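Local coordinates for protein malic enzyme (Entamoeba histolytica, PDB 3NV9) that probably catalyses, as a dimeric malic enzyme, the NAD(P)-dependent oxidative decarboxylation of malate to pyruvate, at residues A209-K214 / F393-G398; V213-H218 / G294-I299. All coordinates share one frame; numbering follows the deposited sequence.

Interaction 1. Residues A209-K214 / F393-G398; sequences ALKLVK and FAEKRG
K211 and E395 face each other across two helix ends, with their CA atoms 9.4 Å apart. K211 lies in the last turn of helix 193-213, and E395 in the last turn of helix 380-396. The first helix closes in a Schellman motif at K214, which has positive phi. At the second end, G398 N bonds back to E395 O at 3.1 Å. Both CB atoms point toward the opposite segment.

Both helices belong to the NAD-binding domain. A209, L210, L212 and V213 of the first helix pack on strands 322-325 and 345-348 of the Rossmann-type sheet.

The side chains of K211 and E395 carry the whole contact and cross at about a right angle. K211 NZ is 3.6 Å from E395 OE1 and 3.7 Å from E395 OE2, so the ammonium faces both oxygens almost equally. This is a long salt bridge with no hydrogen bond in it, a loose ion pair at the surface. E395 holds CG anti to its own N (chi1 171°) and stays extended beyond it, which carries the carboxylate out toward K211. The lysine bends at its last torsion (chi4 -85°). K211 CD also lies 4.0 Å from E395 OE2.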
ATOM      1  N   ALA A 209      23.125  -5.112  28.898  1.00 30.11           N
ATOM      2  CA  ALA A 209      22.794  -5.143  30.324  1.00 29.22           C
ATOM      3  C   ALA A 209      23.676  -6.151  31.066  1.00 29.43           C
ATOM      4  O   ALA A 209      24.284  -5.814  32.068  1.00 30.89           O
ATOM      5  CB  ALA A 209      21.283  -5.429  30.520  1.00 27.79           C
ATOM      6  N   LEU A 210      23.786  -7.370  30.559  1.00 29.93           N
ATOM      7  CA  LEU A 210      24.664  -8.364  31.181  1.00 29.55           C
ATOM      8  C   LEU A 210      26.137  -7.955  31.226  1.00 30.11           C
ATOM      9  O   LEU A 210      26.800  -8.189  32.244  1.00 29.76           O
ATOM     10  CB  LEU A 210      24.499  -9.752  30.570  1.00 28.81           C
ATOM     11  CG  LEU A 210      23.175 -10.445  30.884  1.00 28.71           C
ATOM     12  CD1 LEU A 210      23.190 -11.727  30.164  1.00 31.95           C
ATOM     13  CD2 LEU A 210      22.892 -10.716  32.370  1.00 30.86           C
ATOM     14  N   LYS A 211      26.643  -7.345  30.155  1.00 29.98           N
ATOM     15  CA  LYS A 211      28.012  -6.826  30.166  1.00 30.53           C
ATOM     16  C   LYS A 211      28.164  -5.781  31.253  1.00 30.41           C
ATOM     17  O   LYS A 211      29.125  -5.809  32.006  1.00 30.01           O
ATOM     18  CB  LYS A 211      28.390  -6.215  28.815  1.00 30.05           C
ATOM     19  CG  LYS A 211      28.977  -7.230  27.862  1.00 33.37           C
ATOM     20  CD  LYS A 211      28.773  -6.859  26.428  1.00 37.13           C
ATOM     21  CE  LYS A 211      29.159  -8.024  25.491  1.00 40.51           C
ATOM     22  NZ  LYS A 211      30.621  -7.985  25.236  1.00 41.45           N
ATOM     23  N   LEU A 212      27.221  -4.853  31.326  1.00 30.23           N
ATOM     24  CA  LEU A 212      27.300  -3.800  32.335  1.00 30.42           C
ATOM     25  C   LEU A 212      27.337  -4.319  33.767  1.00 30.39           C
ATOM     26  O   LEU A 212      28.010  -3.727  34.575  1.00 30.86           O
ATOM     27  CB  LEU A 212      26.163  -2.783  32.186  1.00 29.80           C
ATOM     28  CG  LEU A 212      26.391  -1.882  30.976  1.00 30.14           C
ATOM     29  CD1 LEU A 212      25.100  -1.247  30.392  1.00 27.32           C
ATOM     30  CD2 LEU A 212      27.480  -0.846  31.340  1.00 30.94           C
ATOM     31  N   VAL A 213      26.611  -5.398  34.076  1.00 30.73           N
ATOM     32  CA  VAL A 213      26.500  -5.881  35.467  1.00 31.28           C
ATOM     33  C   VAL A 213      27.533  -6.978  35.764  1.00 32.52           C
ATOM     34  O   VAL A 213      27.564  -7.536  36.853  1.00 32.89           O
ATOM     35  CB  VAL A 213      25.029  -6.372  35.861  1.00 30.81           C
ATOM     36  CG1 VAL A 213      23.970  -5.209  35.717  1.00 31.24           C
ATOM     37  CG2 VAL A 213      24.601  -7.612  35.097  1.00 26.88           C
ATOM     38  N   LYS A 214      28.342  -7.272  34.758  1.00 34.00           N
ATOM     39  CA  LYS A 214      29.345  -8.353  34.733  1.00 35.26           C
ATOM     40  C   LYS A 214      28.810  -9.753  35.077  1.00 35.98           C
ATOM     41  O   LYS A 214      29.323 -10.407  35.992  1.00 37.14           O
ATOM     42  CB  LYS A 214      30.542  -7.988  35.607  1.00 34.65           C
ATOM     43  CG  LYS A 214      31.220  -6.714  35.170  1.00 35.66           C
ATOM     44  CD  LYS A 214      32.000  -6.029  36.296  1.00 36.52           C
ATOM     45  CE  LYS A 214      32.742  -4.773  35.764  1.00 39.75           C
ATOM     46  NZ  LYS A 214      32.849  -3.709  36.817  1.00 38.12           N
ATOM     47  N   PHE A 393      26.718  -2.651  17.987  1.00 26.13           N
ATOM     48  CA  PHE A 393      26.686  -1.272  17.500  1.00 25.93           C
ATOM     49  C   PHE A 393      26.627  -0.335  18.687  1.00 26.86           C
ATOM     50  O   PHE A 393      27.376   0.675  18.750  1.00 27.03           O
ATOM     51  CB  PHE A 393      25.479  -0.994  16.592  1.00 25.72           C
ATOM     52  CG  PHE A 393      25.419   0.418  16.101  1.00 23.58           C
ATOM     53  CD1 PHE A 393      25.937   0.744  14.871  1.00 21.35           C
ATOM     54  CD2 PHE A 393      24.874   1.430  16.895  1.00 24.21           C
ATOM     55  CE1 PHE A 393      25.897   2.052  14.421  1.00 20.64           C
ATOM     56  CE2 PHE A 393      24.844   2.760  16.442  1.00 20.77           C
ATOM     57  CZ  PHE A 393      25.347   3.057  15.231  1.00 21.65           C
ATOM     58  N   ALA A 394      25.759  -0.666  19.635  1.00 26.04           N
ATOM     59  CA  ALA A 394      25.640   0.176  20.826  1.00 27.13           C
ATOM     60  C   ALA A 394      26.923   0.198  21.665  1.00 27.86           C
ATOM     61  O   ALA A 394      27.374   1.273  22.086  1.00 27.79           O
ATOM     62  CB  ALA A 394      24.359  -0.204  21.703  1.00 26.04           C
ATOM     63  N   GLU A 395      27.496  -0.985  21.932  1.00 28.77           N
ATOM     64  CA  GLU A 395      28.713  -1.072  22.729  1.00 29.18           C
ATOM     65  C   GLU A 395      29.911  -0.317  22.129  1.00 29.54           C
ATOM     66  O   GLU A 395      30.686   0.225  22.879  1.00 30.84           O
ATOM     67  CB  GLU A 395      29.093  -2.521  22.970  1.00 29.37           C
ATOM     68  CG  GLU A 395      30.454  -2.695  23.612  1.00 31.46           C
ATOM     69  CD  GLU A 395      30.775  -4.143  23.896  1.00 36.67           C
ATOM     70  OE1 GLU A 395      30.305  -5.051  23.130  1.00 34.83           O
ATOM     71  OE2 GLU A 395      31.490  -4.380  24.900  1.00 39.73           O
ATOM     72  N   LYS A 396      30.063  -0.300  20.801  1.00 29.28           N
ATOM     73  CA  LYS A 396      31.121   0.454  20.109  1.00 30.07           C
ATOM     74  C   LYS A 396      31.108   1.990  20.366  1.00 29.64           C
ATOM     75  O   LYS A 396      32.157   2.622  20.433  1.00 29.22           O
ATOM     76  CB  LYS A 396      30.938   0.298  18.602  1.00 31.13           C
ATOM     77  CG  LYS A 396      32.096  -0.192  17.857  1.00 36.18           C
ATOM     78  CD  LYS A 396      31.948  -1.720  17.605  1.00 39.09           C
ATOM     79  CE  LYS A 396      33.262  -2.315  17.043  1.00 42.56           C
ATOM     80  NZ  LYS A 396      33.565  -3.724  17.572  1.00 43.48           N
ATOM     81  N   ARG A 397      29.936   2.614  20.418  1.00 28.38           N
ATOM     82  CA  ARG A 397      29.913   4.041  20.753  1.00 27.28           C
ATOM     83  C   ARG A 397      29.711   4.278  22.246  1.00 26.99           C
ATOM     84  O   ARG A 397      29.460   5.403  22.642  1.00 26.93           O
ATOM     85  CB  ARG A 397      28.902   4.853  19.931  1.00 27.05           C
ATOM     86  CG  ARG A 397      27.474   4.272  19.867  1.00 26.96           C
ATOM     87  CD  ARG A 397      26.775   4.175  21.211  1.00 26.27           C
ATOM     88  NE  ARG A 397      25.304   4.232  21.098  1.00 27.83           N
ATOM     89  CZ  ARG A 397      24.445   3.776  22.014  1.00 26.14           C
ATOM     90  NH1 ARG A 397      24.887   3.203  23.137  1.00 21.91           N
ATOM     91  NH2 ARG A 397      23.129   3.901  21.801  1.00 23.98           N
ATOM     92  N   GLY A 398      29.807   3.223  23.066  1.00 27.35           N
ATOM     93  CA  GLY A 398      29.620   3.386  24.507  1.00 27.39           C
ATOM     94  C   GLY A 398      28.219   3.060  25.046  1.00 27.69           C
ATOM     95  O   GLY A 398      27.202   3.649  24.613  1.00 27.10           O
TER

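Interaction 2. Residues V213-H218 / G294-I299; sequences VKKDIH and GADVLI
The flat group in this contact is the carboxylate of D296, and K215 reaches it at OD2. The bond uses the anti lone pair of OD2, the one turned away from OD1. OD1 is taken by the backbone N of R221.

The site belongs to the Rossmann-type NAD-binding domain. Segment 213-218 is the loop that leads from helix 193-213 into strand 222-225. D296 stands just before strand 297-300, which runs parallel to strand 222-225 as its neighbour in the sheet. The salt bridge therefore joins the loop before strand 222-225 to the residue just ahead of the adjacent strand.

K215 NZ lies 2.7 Å from D296 OD2, a short hydrogen bond within the salt bridge. The lysine reaches across as a nearly straight rod. Its CG is anti to the carbonyl carbon (chi1 -59°), and the torsions beyond it are all near 180°. K215 CE lies 3.5 Å and K215 CD 3.7 Å from D296 OD2. The two side chains meet at a slant, and both CB atoms point toward the opposite segment.

The ammonium has further partners. It donates to the backbone O of E319, and it also donates to a water. Three acceptors thus grip NZ and fix its position. The carboxylate would be expected to favour the charged form of the lysine. The water ties the lysine to the backbone of the same aspartate: it accepts from K215 NZ at 2.8 Å and donates to D296 O at 3.1 Å.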
ATOM      1  N   VAL A 213      26.611  -5.398  34.076  1.00 30.73           N
ATOM      2  CA  VAL A 213      26.500  -5.881  35.467  1.00 31.28           C
ATOM      3  C   VAL A 213      27.533  -6.978  35.764  1.00 32.52           C
ATOM      4  O   VAL A 213      27.564  -7.536  36.853  1.00 32.89           O
ATOM      5  CB  VAL A 213      25.029  -6.372  35.861  1.00 30.81           C
ATOM      6  CG1 VAL A 213      23.970  -5.209  35.717  1.00 31.24           C
ATOM      7  CG2 VAL A 213      24.601  -7.612  35.097  1.00 26.88           C
ATOM      8  N   LYS A 214      28.342  -7.272  34.758  1.00 34.00           N
ATOM      9  CA  LYS A 214      29.345  -8.353  34.733  1.00 35.26           C
ATOM     10  C   LYS A 214      28.810  -9.753  35.077  1.00 35.98           C
ATOM     11  O   LYS A 214      29.323 -10.407  35.992  1.00 37.14           O
ATOM     12  CB  LYS A 214      30.542  -7.988  35.607  1.00 34.65           C
ATOM     13  CG  LYS A 214      31.220  -6.714  35.170  1.00 35.66           C
ATOM     14  CD  LYS A 214      32.000  -6.029  36.296  1.00 36.52           C
ATOM     15  CE  LYS A 214      32.742  -4.773  35.764  1.00 39.75           C
ATOM     16  NZ  LYS A 214      32.849  -3.709  36.817  1.00 38.12           N
ATOM     17  N   LYS A 215      27.791 -10.230  34.363  1.00 36.12           N
ATOM     18  CA  LYS A 215      27.276 -11.589  34.611  1.00 35.80           C
ATOM     19  C   LYS A 215      27.206 -12.404  33.318  1.00 36.56           C
ATOM     20  O   LYS A 215      26.891 -11.855  32.256  1.00 36.97           O
ATOM     21  CB  LYS A 215      25.898 -11.569  35.287  1.00 34.93           C
ATOM     22  CG  LYS A 215      25.808 -10.854  36.633  1.00 32.94           C
ATOM     23  CD  LYS A 215      24.348 -10.755  37.112  1.00 26.59           C
ATOM     24  CE  LYS A 215      24.261  -9.985  38.417  1.00 26.32           C
ATOM     25  NZ  LYS A 215      22.863  -9.843  39.036  1.00 25.32           N
ATOM     26  N   ASP A 216      27.524 -13.695  33.418  1.00 36.71           N
ATOM     27  CA  ASP A 216      27.445 -14.627  32.315  1.00 37.52           C
ATOM     28  C   ASP A 216      25.962 -14.994  32.122  1.00 36.42           C
ATOM     29  O   ASP A 216      25.243 -15.249  33.103  1.00 36.38           O
ATOM     30  CB  ASP A 216      28.327 -15.857  32.658  1.00 38.69           C
ATOM     31  CG  ASP A 216      28.187 -17.018  31.664  1.00 44.02           C
ATOM     32  OD1 ASP A 216      27.898 -16.802  30.461  1.00 49.67           O
ATOM     33  OD2 ASP A 216      28.428 -18.184  32.073  1.00 51.49           O
ATOM     34  N   ILE A 217      25.502 -15.006  30.865  1.00 35.03           N
ATOM     35  CA  ILE A 217      24.098 -15.279  30.536  1.00 33.52           C
ATOM     36  C   ILE A 217      23.526 -16.557  31.180  1.00 34.49           C
ATOM     37  O   ILE A 217      22.363 -16.549  31.696  1.00 33.79           O
ATOM     38  CB  ILE A 217      23.835 -15.227  29.022  1.00 33.14           C
ATOM     39  CG1 ILE A 217      22.331 -15.060  28.731  1.00 31.50           C
ATOM     40  CG2 ILE A 217      24.538 -16.396  28.254  1.00 32.78           C
ATOM     41  CD1 ILE A 217      22.016 -14.905  27.242  1.00 32.63           C
ATOM     42  N   HIS A 218      24.354 -17.617  31.187  1.00 34.29           N
ATOM     43  CA  HIS A 218      23.983 -18.968  31.636  1.00 34.83           C
ATOM     44  C   HIS A 218      23.922 -19.076  33.163  1.00 34.96           C
ATOM     45  O   HIS A 218      23.425 -20.078  33.709  1.00 34.77           O
ATOM     46  CB  HIS A 218      24.984 -20.000  31.069  1.00 34.81           C
ATOM     47  CG  HIS A 218      24.554 -21.422  31.221  1.00 37.22           C
ATOM     48  ND1 HIS A 218      24.774 -22.146  32.377  1.00 40.19           N
ATOM     49  CD2 HIS A 218      23.946 -22.271  30.351  1.00 40.18           C
ATOM     50  CE1 HIS A 218      24.301 -23.375  32.220  1.00 39.56           C
ATOM     51  NE2 HIS A 218      23.793 -23.475  31.000  1.00 40.12           N
ATOM     52  N   GLY A 294      16.288 -12.898  44.956  1.00 35.71           N
ATOM     53  CA  GLY A 294      17.549 -13.285  44.335  1.00 35.62           C
ATOM     54  C   GLY A 294      17.648 -13.294  42.812  1.00 35.22           C
ATOM     55  O   GLY A 294      18.693 -13.655  42.266  1.00 35.53           O
ATOM     56  N   ALA A 295      16.578 -12.928  42.105  1.00 34.03           N
ATOM     57  CA  ALA A 295      16.627 -12.965  40.642  1.00 32.83           C
ATOM     58  C   ALA A 295      17.555 -11.895  40.079  1.00 32.49           C
ATOM     59  O   ALA A 295      17.820 -10.838  40.721  1.00 33.43           O
ATOM     60  CB  ALA A 295      15.214 -12.903  39.979  1.00 32.35           C
ATOM     61  N   ASP A 296      18.041 -12.176  38.874  1.00 31.11           N
ATOM     62  CA  ASP A 296      18.941 -11.269  38.176  1.00 30.48           C
ATOM     63  C   ASP A 296      18.223 -10.373  37.170  1.00 29.33           C
ATOM     64  O   ASP A 296      18.530  -9.189  37.034  1.00 29.29           O
ATOM     65  CB  ASP A 296      20.072 -12.096  37.504  1.00 29.81           C
ATOM     66  CG  ASP A 296      20.891 -12.906  38.552  1.00 30.13           C
ATOM     67  OD1 ASP A 296      20.696 -14.131  38.710  1.00 31.64           O
ATOM     68  OD2 ASP A 296      21.696 -12.291  39.241  1.00 28.48           O
ATOM     69  N   VAL A 297      17.293 -10.982  36.462  1.00 29.53           N
ATOM     70  CA  VAL A 297      16.618 -10.425  35.321  1.00 29.86           C
ATOM     71  C   VAL A 297      15.109 -10.660  35.534  1.00 30.80           C
ATOM     72  O   VAL A 297      14.679 -11.739  35.977  1.00 30.91           O
ATOM     73  CB  VAL A 297      17.131 -11.105  33.996  1.00 30.22           C
ATOM     74  CG1 VAL A 297      16.364 -10.649  32.748  1.00 28.63           C
ATOM     75  CG2 VAL A 297      18.649 -10.879  33.814  1.00 28.23           C
ATOM     76  N   LEU A 298      14.324  -9.625  35.235  1.00 31.24           N
ATOM     77  CA  LEU A 298      12.877  -9.647  35.324  1.00 30.26           C
ATOM     78  C   LEU A 298      12.441  -8.988  34.050  1.00 30.65           C
ATOM     79  O   LEU A 298      12.858  -7.827  33.761  1.00 29.65           O
ATOM     80  CB  LEU A 298      12.398  -8.815  36.524  1.00 30.80           C
ATOM     81  CG  LEU A 298      10.888  -8.557  36.737  1.00 29.26           C
ATOM     82  CD1 LEU A 298      10.118  -9.812  36.453  1.00 29.94           C
ATOM     83  CD2 LEU A 298      10.576  -8.042  38.186  1.00 29.97           C
ATOM     84  N   ILE A 299      11.629  -9.717  33.289  1.00 29.45           N
ATOM     85  CA  ILE A 299      11.204  -9.257  31.973  1.00 31.06           C
ATOM     86  C   ILE A 299       9.676  -9.384  31.853  1.00 32.33           C
ATOM     87  O   ILE A 299       9.138 -10.519  31.967  1.00 33.05           O
ATOM     88  CB  ILE A 299      11.913 -10.063  30.828  1.00 30.36           C
ATOM     89  CG1 ILE A 299      13.431  -9.852  30.832  1.00 31.22           C
ATOM     90  CG2 ILE A 299      11.374  -9.690  29.497  1.00 29.40           C
ATOM     91  CD1 ILE A 299      14.152 -10.563  29.627  1.00 31.15           C
TER
HETATM   92  O   HOH W   1      21.479  -8.344  37.139  1.00 29.92           O

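Overall arrangement
Interactions 1 and 2 start from one stretch of chain and share V213 and K214. Their centres are 14 Å apart, on the same side of the chain's centre, and both are surface contacts within the NAD-binding domain. Along the chain, 209-214 and 213-218 come first, then 294-299, then 393-398. L210 O and K215 N lie 3.1 Å apart, a probable hydrogen bond that belongs to the helix C-cap both contacts share. The end of helix 193-213 and the loop after it thus meet two later parts of the domain: helix 380-396 by a long salt bridge, and D296, just before strand 297-300, by a short one.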